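Local coordinates for uncharacterized protein (Streptomyces malaysiense, PDB 6ZYL) that is a non-heme monooxygenase that catalyses beta-hydroxylation of thioholgamide and probably works as an iron- and 2-oxoglutarate-dependent enzyme of the phytanoyl-CoA dioxygenase family, at residues R117-A131 with V211-N223. Residues are numbered along the deposited sequence; the frame is centred on the assembly and turned at random.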
ATOM      1  N   ARG A 117      -2.547   9.299   9.719  1.00 28.48           N
ATOM      2  CA  ARG A 117      -2.928   9.352  11.126  1.00 32.87           C
ATOM      3  C   ARG A 117      -2.754  10.785  11.606  1.00 27.01           C
ATOM      4  O   ARG A 117      -1.621  11.217  11.874  1.00 28.07           O
ATOM      5  CB  ARG A 117      -2.079   8.385  11.951  1.00 33.00           C
ATOM      6  CG  ARG A 117      -2.269   6.939  11.507  1.00 33.08           C
ATOM      7  CD  ARG A 117      -1.638   5.949  12.466  1.00 40.77           C
ATOM      8  NE  ARG A 117      -2.566   5.539  13.516  1.00 44.06           N
ATOM      9  CZ  ARG A 117      -3.475   4.579  13.382  1.00 43.68           C
ATOM     10  NH1 ARG A 117      -3.587   3.918  12.239  1.00 44.85           N
ATOM     11  NH2 ARG A 117      -4.274   4.279  14.398  1.00 46.98           N
ATOM     12  N   PRO A 118      -3.827  11.565  11.713  1.00 30.21           N
ATOM     13  CA  PRO A 118      -3.672  12.996  12.000  1.00 33.64           C
ATOM     14  C   PRO A 118      -3.190  13.229  13.423  1.00 27.35           C
ATOM     15  O   PRO A 118      -3.143  12.327  14.263  1.00 27.74           O
ATOM     16  CB  PRO A 118      -5.071  13.579  11.779  1.00 34.96           C
ATOM     17  CG  PRO A 118      -6.010  12.421  11.839  1.00 40.67           C
ATOM     18  CD  PRO A 118      -5.239  11.144  11.637  1.00 33.25           C
ATOM     19  N   ALA A 119      -2.829  14.485  13.683  1.00 29.37           N
ATOM     20  CA  ALA A 119      -2.346  14.879  14.998  1.00 31.52           C
ATOM     21  C   ALA A 119      -3.345  14.489  16.079  1.00 33.00           C
ATOM     22  O   ALA A 119      -4.557  14.647  15.915  1.00 32.69           O
ATOM     23  CB  ALA A 119      -2.097  16.388  15.034  1.00 31.80           C
ATOM     24  N   TYR A 120      -2.820  13.965  17.184  1.00 30.55           N
ATOM     25  CA  TYR A 120      -3.620  13.660  18.370  1.00 32.17           C
ATOM     26  C   TYR A 120      -4.844  12.815  18.025  1.00 35.60           C
ATOM     27  O   TYR A 120      -5.942  13.031  18.543  1.00 39.78           O
ATOM     28  CB  TYR A 120      -4.041  14.947  19.082  1.00 32.68           C
ATOM     29  CG  TYR A 120      -2.890  15.840  19.485  1.00 31.30           C
ATOM     30  CD1 TYR A 120      -1.908  15.388  20.356  1.00 33.32           C
ATOM     31  CD2 TYR A 120      -2.785  17.135  18.995  1.00 31.60           C
ATOM     32  CE1 TYR A 120      -0.856  16.199  20.727  1.00 35.48           C
ATOM     33  CE2 TYR A 120      -1.737  17.955  19.362  1.00 34.08           C
ATOM     34  CZ  TYR A 120      -0.774  17.481  20.228  1.00 37.07           C
ATOM     35  OH  TYR A 120       0.274  18.291  20.596  1.00 39.04           O
ATOM     36  N   SER A 121      -4.653  11.838  17.142  1.00 35.31           N
ATOM     37  CA  SER A 121      -5.689  10.864  16.823  1.00 39.22           C
ATOM     38  C   SER A 121      -5.524   9.667  17.753  1.00 50.50           C
ATOM     39  O   SER A 121      -4.489   8.992  17.725  1.00 55.10           O
ATOM     40  CB  SER A 121      -5.593  10.430  15.363  1.00 39.70           C
ATOM     41  OG  SER A 121      -4.560   9.478  15.196  1.00 50.37           O
ATOM     42  N   GLY A 122      -6.540   9.402  18.567  1.00 47.90           N
ATOM     43  CA  GLY A 122      -6.436   8.434  19.635  1.00 48.67           C
ATOM     44  C   GLY A 122      -6.795   7.004  19.297  1.00 50.36           C
ATOM     45  O   GLY A 122      -6.886   6.177  20.210  1.00 56.81           O
ATOM     46  N   SER A 123      -6.983   6.676  18.025  1.00 48.82           N
ATOM     47  CA  SER A 123      -7.431   5.344  17.648  1.00 51.13           C
ATOM     48  C   SER A 123      -6.249   4.405  17.440  1.00 52.91           C
ATOM     49  O   SER A 123      -5.138   4.828  17.109  1.00 52.72           O
ATOM     50  CB  SER A 123      -8.275   5.403  16.374  1.00 56.76           C
ATOM     51  OG  SER A 123      -7.494   5.806  15.264  1.00 62.49           O
ATOM     52  N   SER A 124      -6.506   3.115  17.644  1.00 51.47           N
ATOM     53  CA  SER A 124      -5.518   2.068  17.452  1.00 45.67           C
ATOM     54  C   SER A 124      -6.078   1.024  16.496  1.00 52.67           C
ATOM     55  O   SER A 124      -7.292   0.906  16.313  1.00 53.77           O
ATOM     56  CB  SER A 124      -5.136   1.399  18.780  1.00 43.91           C
ATOM     57  OG  SER A 124      -4.233   2.199  19.519  1.00 51.10           O
ATOM     58  N   LEU A 125      -5.175   0.262  15.885  1.00 43.27           N
ATOM     59  CA  LEU A 125      -5.544  -0.850  15.021  1.00 41.82           C
ATOM     60  C   LEU A 125      -4.982  -2.138  15.603  1.00 44.03           C
ATOM     61  O   LEU A 125      -3.793  -2.208  15.929  1.00 39.57           O
ATOM     62  CB  LEU A 125      -5.028  -0.641  13.597  1.00 40.76           C
ATOM     63  CG  LEU A 125      -5.470   0.646  12.904  1.00 46.26           C
ATOM     64  CD1 LEU A 125      -4.933   0.673  11.476  1.00 43.94           C
ATOM     65  CD2 LEU A 125      -6.977   0.793  12.917  1.00 55.85           C
ATOM     66  N   ALA A 126      -5.840  -3.145  15.740  1.00 43.19           N
ATOM     67  CA  ALA A 126      -5.405  -4.437  16.241  1.00 43.45           C
ATOM     68  C   ALA A 126      -4.495  -5.121  15.224  1.00 35.97           C
ATOM     69  O   ALA A 126      -4.464  -4.774  14.040  1.00 39.84           O
ATOM     70  CB  ALA A 126      -6.612  -5.325  16.551  1.00 47.34           C
ATOM     71  N   TRP A 127      -3.743  -6.106  15.705  1.00 33.68           N
ATOM     72  CA  TRP A 127      -2.881  -6.888  14.830  1.00 34.78           C
ATOM     73  C   TRP A 127      -3.711  -7.557  13.743  1.00 40.57           C
ATOM     74  O   TRP A 127      -4.774  -8.123  14.016  1.00 38.41           O
ATOM     75  CB  TRP A 127      -2.122  -7.928  15.647  1.00 33.00           C
ATOM     76  CG  TRP A 127      -1.072  -7.324  16.526  1.00 37.32           C
ATOM     77  CD1 TRP A 127      -1.222  -6.907  17.817  1.00 40.55           C
ATOM     78  CD2 TRP A 127       0.291  -7.060  16.175  1.00 33.79           C
ATOM     79  NE1 TRP A 127      -0.034  -6.402  18.292  1.00 38.49           N
ATOM     80  CE2 TRP A 127       0.910  -6.486  17.303  1.00 34.81           C
ATOM     81  CE3 TRP A 127       1.048  -7.255  15.015  1.00 30.31           C
ATOM     82  CZ2 TRP A 127       2.251  -6.107  17.307  1.00 31.96           C
ATOM     83  CZ3 TRP A 127       2.379  -6.877  15.021  1.00 30.37           C
ATOM     84  CH2 TRP A 127       2.966  -6.311  16.159  1.00 33.33           C
ATOM     85  N   HIS A 128      -3.228  -7.483  12.507  1.00 33.16           N
ATOM     86  CA  HIS A 128      -3.967  -8.002  11.363  1.00 31.11           C
ATOM     87  C   HIS A 128      -3.036  -8.049  10.162  1.00 30.57           C
ATOM     88  O   HIS A 128      -1.939  -7.483  10.176  1.00 28.92           O
ATOM     89  CB  HIS A 128      -5.197  -7.145  11.061  1.00 33.26           C
ATOM     90  CG  HIS A 128      -4.866  -5.803  10.484  1.00 34.14           C
ATOM     91  ND1 HIS A 128      -4.369  -4.767  11.247  1.00 32.46           N
ATOM     92  CD2 HIS A 128      -4.951  -5.330   9.219  1.00 33.78           C
ATOM     93  CE1 HIS A 128      -4.170  -3.712  10.477  1.00 31.07           C
ATOM     94  NE2 HIS A 128      -4.513  -4.028   9.241  1.00 33.52           N
ATOM     95  N   GLN A 129      -3.491  -8.738   9.118  1.00 28.61           N
ATOM     96  CA  GLN A 129      -2.744  -8.900   7.880  1.00 29.78           C
ATOM     97  C   GLN A 129      -3.478  -8.208   6.740  1.00 25.83           C
ATOM     98  O   GLN A 129      -4.712  -8.214   6.689  1.00 27.91           O
ATOM     99  CB  GLN A 129      -2.548 -10.381   7.540  1.00 28.68           C
ATOM    100  CG  GLN A 129      -1.854 -11.196   8.619  1.00 33.36           C
ATOM    101  CD  GLN A 129      -2.036 -12.693   8.426  1.00 34.80           C
ATOM    102  OE1 GLN A 129      -3.158 -13.186   8.332  1.00 36.32           O
ATOM    103  NE2 GLN A 129      -0.930 -13.421   8.362  1.00 31.76           N
ATOM    104  N   ASP A 130      -2.712  -7.621   5.817  1.00 26.86           N
ATOM    105  CA  ASP A 130      -3.322  -6.922   4.691  1.00 24.05           C
ATOM    106  C   ASP A 130      -4.079  -7.876   3.772  1.00 23.88           C
ATOM    107  O   ASP A 130      -5.059  -7.474   3.136  1.00 27.40           O
ATOM    108  CB  ASP A 130      -2.254  -6.183   3.880  1.00 26.25           C
ATOM    109  CG  ASP A 130      -1.548  -5.100   4.675  1.00 27.18           C
ATOM    110  OD1 ASP A 130      -2.172  -4.515   5.585  1.00 26.92           O
ATOM    111  OD2 ASP A 130      -0.365  -4.831   4.380  1.00 29.22           O
ATOM    112  N   ALA A 131      -3.643  -9.134   3.690  1.00 25.51           N
ATOM    113  CA  ALA A 131      -4.135 -10.034   2.654  1.00 29.66           C
ATOM    114  C   ALA A 131      -5.588 -10.446   2.854  1.00 29.35           C
ATOM    115  O   ALA A 131      -6.201 -10.954   1.911  1.00 26.99           O
ATOM    116  CB  ALA A 131      -3.259 -11.287   2.597  1.00 28.54           C
ATOM    117  N   VAL A 211       8.995  -2.398   3.107  1.00 22.33           N
ATOM    118  CA  VAL A 211       8.381  -3.399   2.243  1.00 22.32           C
ATOM    119  C   VAL A 211       8.033  -4.590   3.119  1.00 23.58           C
ATOM    120  O   VAL A 211       8.909  -5.144   3.792  1.00 22.42           O
ATOM    121  CB  VAL A 211       9.315  -3.820   1.096  1.00 22.34           C
ATOM    122  CG1 VAL A 211       8.545  -4.635   0.063  1.00 22.69           C
ATOM    123  CG2 VAL A 211       9.967  -2.603   0.462  1.00 21.95           C
ATOM    124  N   HIS A 212       6.762  -4.984   3.124  1.00 21.72           N
ATOM    125  CA  HIS A 212       6.345  -6.120   3.929  1.00 23.32           C
ATOM    126  C   HIS A 212       5.440  -7.052   3.135  1.00 22.16           C
ATOM    127  O   HIS A 212       4.793  -6.655   2.161  1.00 22.04           O
ATOM    128  CB  HIS A 212       5.655  -5.663   5.243  1.00 21.19           C
ATOM    129  CG  HIS A 212       4.353  -4.946   5.053  1.00 23.51           C
ATOM    130  ND1 HIS A 212       4.205  -3.597   5.298  1.00 23.22           N
ATOM    131  CD2 HIS A 212       3.127  -5.400   4.698  1.00 23.27           C
ATOM    132  CE1 HIS A 212       2.950  -3.246   5.076  1.00 25.02           C
ATOM    133  NE2 HIS A 212       2.277  -4.322   4.708  1.00 23.03           N
ATOM    134  N   HIS A 213       5.461  -8.315   3.555  1.00 22.51           N
ATOM    135  CA  HIS A 213       4.606  -9.357   3.007  1.00 23.82           C
ATOM    136  C   HIS A 213       3.149  -9.061   3.335  1.00 22.35           C
ATOM    137  O   HIS A 213       2.832  -8.537   4.406  1.00 23.93           O
ATOM    138  CB  HIS A 213       5.037 -10.702   3.603  1.00 25.65           C
ATOM    139  CG  HIS A 213       4.590 -11.900   2.827  1.00 23.89           C
ATOM    140  ND1 HIS A 213       3.361 -12.488   3.018  1.00 24.25           N
ATOM    141  CD2 HIS A 213       5.226 -12.652   1.897  1.00 24.74           C
ATOM    142  CE1 HIS A 213       3.244 -13.533   2.219  1.00 27.02           C
ATOM    143  NE2 HIS A 213       4.364 -13.654   1.529  1.00 27.33           N
ATOM    144  N   LEU A 214       2.255  -9.389   2.400  1.00 21.26           N
ATOM    145  CA  LEU A 214       0.838  -9.141   2.633  1.00 22.30           C
ATOM    146  C   LEU A 214       0.265 -10.012   3.745  1.00 22.89           C
ATOM    147  O   LEU A 214      -0.850  -9.741   4.206  1.00 22.13           O
ATOM    148  CB  LEU A 214       0.044  -9.357   1.345  1.00 21.74           C
ATOM    149  CG  LEU A 214       0.311  -8.348   0.225  1.00 22.82           C
ATOM    150  CD1 LEU A 214      -0.545  -8.668  -0.997  1.00 23.09           C
ATOM    151  CD2 LEU A 214       0.064  -6.920   0.688  1.00 24.04           C
ATOM    152  N   ALA A 215       0.991 -11.042   4.179  1.00 23.68           N
ATOM    153  CA  ALA A 215       0.612 -11.844   5.335  1.00 24.93           C
ATOM    154  C   ALA A 215       1.349 -11.416   6.599  1.00 26.15           C
ATOM    155  O   ALA A 215       1.224 -12.076   7.637  1.00 26.71           O
ATOM    156  CB  ALA A 215       0.868 -13.328   5.058  1.00 28.20           C
ATOM    157  N   MET A 216       2.126 -10.337   6.532  1.00 26.08           N
ATOM    158  CA  MET A 216       2.777  -9.800   7.718  1.00 27.51           C
ATOM    159  C   MET A 216       1.719  -9.251   8.666  1.00 24.30           C
ATOM    160  O   MET A 216       0.912  -8.398   8.281  1.00 26.16           O
ATOM    161  CB  MET A 216       3.771  -8.707   7.329  1.00 23.70           C
ATOM    162  CG  MET A 216       4.275  -7.864   8.492  1.00 26.06           C
ATOM    163  SD  MET A 216       5.063  -8.818   9.803  1.00 27.65           S
ATOM    164  CE  MET A 216       6.188  -9.841   8.855  1.00 24.87           C
ATOM    165  N   ALA A 217       1.709  -9.749   9.899  1.00 23.99           N
ATOM    166  CA  ALA A 217       0.846  -9.196  10.931  1.00 26.82           C
ATOM    167  C   ALA A 217       1.433  -7.876  11.413  1.00 25.15           C
ATOM    168  O   ALA A 217       2.630  -7.793  11.709  1.00 25.38           O
ATOM    169  CB  ALA A 217       0.700 -10.173  12.097  1.00 29.76           C
ATOM    170  N   HIS A 218       0.598  -6.842  11.480  1.00 24.49           N
ATOM    171  CA  HIS A 218       1.063  -5.545  11.948  1.00 26.72           C
ATOM    172  C   HIS A 218      -0.069  -4.823  12.660  1.00 29.32           C
ATOM    173  O   HIS A 218      -1.247  -5.154  12.502  1.00 26.67           O
ATOM    174  CB  HIS A 218       1.613  -4.682  10.798  1.00 24.77           C
ATOM    175  CG  HIS A 218       0.657  -4.492   9.662  1.00 27.28           C
ATOM    176  ND1 HIS A 218      -0.337  -3.535   9.678  1.00 28.35           N
ATOM    177  CD2 HIS A 218       0.553  -5.120   8.467  1.00 28.04           C
ATOM    178  CE1 HIS A 218      -1.019  -3.593   8.547  1.00 28.38           C
ATOM    179  NE2 HIS A 218      -0.500  -4.546   7.796  1.00 27.66           N
ATOM    180  N   ALA A 219       0.316  -3.833  13.462  1.00 27.98           N
ATOM    181  CA  ALA A 219      -0.619  -2.993  14.192  1.00 28.20           C
ATOM    182  C   ALA A 219      -0.079  -1.572  14.186  1.00 24.60           C
ATOM    183  O   ALA A 219       1.091  -1.336  13.880  1.00 25.38           O
ATOM    184  CB  ALA A 219      -0.824  -3.485  15.631  1.00 30.64           C
ATOM    185  N   SER A 220      -0.948  -0.622  14.520  1.00 24.87           N
ATOM    186  CA  SER A 220      -0.575   0.784  14.558  1.00 27.46           C
ATOM    187  C   SER A 220      -1.225   1.435  15.766  1.00 31.06           C
ATOM    188  O   SER A 220      -2.393   1.178  16.064  1.00 31.87           O
ATOM    189  CB  SER A 220      -0.993   1.513  13.275  1.00 29.84           C
ATOM    190  OG  SER A 220      -0.497   0.847  12.127  1.00 29.81           O
ATOM    191  N   GLY A 221      -0.461   2.273  16.459  1.00 31.92           N
ATOM    192  CA  GLY A 221      -0.959   2.972  17.616  1.00 30.08           C
ATOM    193  C   GLY A 221      -1.453   4.359  17.267  1.00 31.74           C
ATOM    194  O   GLY A 221      -1.428   4.781  16.106  1.00 27.72           O
ATOM    195  N   PRO A 222      -1.920   5.098  18.270  1.00 32.15           N
ATOM    196  CA  PRO A 222      -2.388   6.465  18.012  1.00 30.75           C
ATOM    197  C   PRO A 222      -1.228   7.417  17.770  1.00 30.84           C
ATOM    198  O   PRO A 222      -0.100   7.192  18.217  1.00 26.08           O
ATOM    199  CB  PRO A 222      -3.152   6.830  19.290  1.00 37.39           C
ATOM    200  CG  PRO A 222      -2.518   5.988  20.361  1.00 37.12           C
ATOM    201  CD  PRO A 222      -2.062   4.706  19.686  1.00 35.16           C
ATOM    202  N   ASN A 223      -1.518   8.487  17.034  1.00 30.54           N
ATOM    203  CA  ASN A 223      -0.561   9.569  16.833  1.00 30.03           C
ATOM    204  C   ASN A 223      -0.643  10.503  18.034  1.00 32.90           C
ATOM    205  O   ASN A 223      -1.637  11.217  18.208  1.00 29.98           O
ATOM    206  CB  ASN A 223      -0.852  10.309  15.532  1.00 27.35           C
ATOM    207  CG  ASN A 223       0.139  11.420  15.260  1.00 26.11           C
ATOM    208  OD1 ASN A 223       0.952  11.769  16.118  1.00 25.41           O
ATOM    209  ND2 ASN A 223       0.078  11.985  14.059  1.00 25.42           N
TER
HETATM  210  O   HOH W   1       0.139  -7.253   5.963  1.00 23.18           O
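Asp130 and His218 meet at the mouth of the double-stranded beta-helix expected of this family, and with His128 they match the HxD...H facial triad by which such oxygenases hold iron. In this apo structure two of the presumed ligands are hydrogen-bonded to each other.

Asp130 can be followed outward. Its CB packs on Leu214, 3.8 Å from the O and a little farther from the CD2 methyl, and chi1 of -63° sets CG opposite the carbonyl carbon, sending the carboxylate between two imidazoles. OD1 takes the N-H of His218 NE2 at 2.8 Å, within the His218 ring plane but 46° out of the carboxylate plane. OD2 receives His212 NE2 at 2.7 Å, nearly end-on to its C-O bond. His212 is itself steadied at ND1 by the Tyr162 hydroxyl. With an alanine here, both NE2-H groups would probably lose their acceptor, and the His218 ring would be likely to turn more freely.

His128 comes to His218 obliquely, its NE2 3.6 Å from His218 CE1 and the ring planes 63° apart. The His128 ring is held in rotation from across the corner at Trp127, since ND1 donates to Ala126 O at 2.8 Å. Beneath these rings the backbones form a reciprocal antiparallel hydrogen-bonded pair, linking 128-129 to 217-220. A water bridges Asp130 N to Met216 O just beyond.

The indole NE1 of Trp127 bonds Glu196. Gln129 reaches the turn 213-216, where NE2 gives a hydrogen bond to Ala215 O as well as one to Gly170 O. At the far end of the contact, Asn223 ND2 donates to Arg117 O at 2.9 Å and also to Thr227 O, while its OD1 pairs with the Thr225 hydroxyl. Near the corner, the Ala219 methyl sits squarely over the Trp127 five-membered ring, its CB 3.8 Å from the centroid in a CH-pi contact.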